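Lys-gingipain catalytic subunit (Porphyromonas gingivalis, PDB 6I9A) cleaves proteins after lysine residues as a secreted, calcium-binding cysteine endopeptidase that may act as a virulence factor in periodontal disease. Local coordinates at residues Leu154-Ala159 with Tyr190-Ala195. Residues are numbered along the deposited sequence; the frame is centred on the assembly and turned at random.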
loop_
_atom_site.group_PDB
_atom_site.type_symbol
_atom_site.label_atom_id
_atom_site.label_comp_id
_atom_site.label_asym_id
_atom_site.label_seq_id
_atom_site.Cartn_x
_atom_site.Cartn_y
_atom_site.Cartn_z
ATOM N N LEU A 154 6.822 -14.613 5.475
ATOM C CA LEU A 154 6.311 -15.900 4.999
ATOM C C LEU A 154 6.171 -15.822 3.485
ATOM O O LEU A 154 5.480 -14.956 2.950
ATOM C CB LEU A 154 4.964 -16.195 5.641
ATOM C CG LEU A 154 4.258 -17.480 5.140
ATOM C CD1 LEU A 154 5.082 -18.748 5.406
ATOM C CD2 LEU A 154 2.872 -17.577 5.724
ATOM N N LEU A 155 6.863 -16.762 2.789
ATOM C CA LEU A 155 6.879 -16.822 1.308
ATOM C C LEU A 155 6.487 -18.215 0.870
ATOM O O LEU A 155 7.088 -19.208 1.335
ATOM C CB LEU A 155 8.290 -16.499 0.830
ATOM C CG LEU A 155 8.874 -15.147 1.274
ATOM C CD1 LEU A 155 10.336 -15.021 0.831
ATOM C CD2 LEU A 155 8.042 -13.964 0.687
ATOM N N ILE A 156 5.467 -18.323 0.018
ATOM C CA ILE A 156 4.969 -19.642 -0.387
ATOM C C ILE A 156 4.833 -19.710 -1.895
ATOM O O ILE A 156 4.081 -18.897 -2.501
ATOM C CB ILE A 156 3.557 -19.891 0.264
ATOM C CG1 ILE A 156 3.694 -19.912 1.813
ATOM C CG2 ILE A 156 2.957 -21.223 -0.248
ATOM C CD1 ILE A 156 2.346 -19.842 2.496
ATOM N N ALA A 157 5.495 -20.718 -2.502
ATOM C CA ALA A 157 5.245 -21.120 -3.873
ATOM C C ALA A 157 4.266 -22.273 -3.772
ATOM O O ALA A 157 4.671 -23.414 -3.425
ATOM C CB ALA A 157 6.532 -21.545 -4.571
ATOM N N GLY A 158 2.977 -22.016 -3.938
ATOM C CA GLY A 158 1.953 -23.034 -3.742
ATOM C C GLY A 158 1.914 -24.078 -4.828
ATOM O O GLY A 158 2.716 -24.100 -5.767
ATOM N N ALA A 159 0.911 -24.941 -4.715
ATOM C CA ALA A 159 0.838 -26.143 -5.550
ATOM C C ALA A 159 0.367 -25.877 -6.960
ATOM O O ALA A 159 -0.606 -25.159 -7.184
ATOM C CB ALA A 159 -0.105 -27.150 -4.904
ATOM N N TYR A 190 10.438 -17.655 6.617
ATOM C CA TYR A 190 9.678 -18.907 6.527
ATOM C C TYR A 190 9.301 -19.081 5.075
ATOM O O TYR A 190 8.673 -18.197 4.495
ATOM C CB TYR A 190 8.437 -18.842 7.402
ATOM C CG TYR A 190 8.669 -18.424 8.837
ATOM C CD1 TYR A 190 9.375 -19.237 9.724
ATOM C CD2 TYR A 190 8.128 -17.237 9.326
ATOM C CE1 TYR A 190 9.536 -18.866 11.063
ATOM C CE2 TYR A 190 8.237 -16.884 10.655
ATOM C CZ TYR A 190 8.960 -17.686 11.510
ATOM O OH TYR A 190 9.017 -17.317 12.844
ATOM N N ASN A 191 9.699 -20.187 4.462
ATOM C CA ASN A 191 9.454 -20.349 3.011
ATOM C C ASN A 191 9.087 -21.785 2.722
ATOM O O ASN A 191 9.690 -22.719 3.274
ATOM C CB ASN A 191 10.679 -19.895 2.203
ATOM C CG ASN A 191 11.913 -20.731 2.385
ATOM O OD1 ASN A 191 12.225 -21.561 1.519
ATOM N ND2 ASN A 191 12.660 -20.528 3.472
ATOM N N TYR A 192 8.086 -21.948 1.865
ATOM C CA TYR A 192 7.606 -23.263 1.462
ATOM C C TYR A 192 7.592 -23.276 -0.050
ATOM O O TYR A 192 6.782 -22.575 -0.687
ATOM C CB TYR A 192 6.216 -23.478 2.040
ATOM C CG TYR A 192 6.254 -23.544 3.544
ATOM C CD1 TYR A 192 6.320 -22.376 4.312
ATOM C CD2 TYR A 192 6.337 -24.777 4.213
ATOM C CE1 TYR A 192 6.462 -22.426 5.697
ATOM C CE2 TYR A 192 6.465 -24.833 5.600
ATOM C CZ TYR A 192 6.505 -23.656 6.341
ATOM O OH TYR A 192 6.646 -23.698 7.710
ATOM N N LEU A 193 8.509 -24.019 -0.633
ATOM C CA LEU A 193 8.696 -24.047 -2.076
ATOM C C LEU A 193 7.905 -25.103 -2.762
ATOM O O LEU A 193 7.706 -25.023 -3.972
ATOM C CB LEU A 193 10.200 -24.263 -2.369
ATOM C CG LEU A 193 11.124 -23.088 -1.929
ATOM C CD1 LEU A 193 12.611 -23.470 -1.997
ATOM C CD2 LEU A 193 10.792 -21.779 -2.705
ATOM N N LYS A 194 7.502 -26.122 -2.023
ATOM C CA LYS A 194 6.797 -27.289 -2.562
ATOM C C LYS A 194 6.283 -28.093 -1.389
ATOM O O LYS A 194 6.614 -27.787 -0.227
ATOM C CB LYS A 194 7.723 -28.170 -3.443
ATOM C CG LYS A 194 8.944 -28.671 -2.679
ATOM C CD LYS A 194 9.883 -29.464 -3.628
ATOM C CE LYS A 194 11.125 -29.906 -2.899
ATOM N NZ LYS A 194 11.923 -30.852 -3.730
ATOM N N ALA A 195 5.459 -29.080 -1.665
ATOM C CA ALA A 195 4.924 -29.949 -0.621
ATOM C C ALA A 195 6.059 -30.735 0.048
ATOM O O ALA A 195 7.084 -31.022 -0.577
ATOM C CB ALA A 195 3.910 -30.903 -1.248
#
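Leu155 and Tyr192 lie on neighbouring parallel strands whose axes come within 4.7 Å of each other at an angle of 6°. The ladder is read from three backbone hydrogen bonds of 2.9-3.0 Å: Leu155 N to Tyr190 O, Tyr192 N to Leu155 O and Ala157 N to Tyr192 O. The strand 190-192 thus grips Leu155 through both its N-H and its carbonyl, while Leu155 O also receives the CA-H of Asn191 at 3.1 Å. On the face carrying Leu154, Ile156 and both tyrosines, Leu154 does most of the side-chain bridging. Its CG is anti to the backbone N (chi1 176°) and chi2 of 61° then places CD1, the branch that meets Tyr190 CB at 3.9 Å and reaches the edge of the Tyr192 ring, near the ring plane, at CE1 (3.9 Å). Tyr192 OH is hydrogen-bonded to His203, whose ring stacks with Tyr190, so helix 202-206 packs on this face. At the C-terminal end of the ladder, Ala157 CB rests 3.7 Å from Leu193 O, which also accepts a hydrogen bond from Asn164 ND2. The pair belongs to a beta-alpha-beta unit: helix 163-178 packs on the face bearing Leu155 and Asn191, strand 188-192 forms the sheet edge, and strand 152-157 lies between it and strand 210-214, to which it is also hydrogen-bonded.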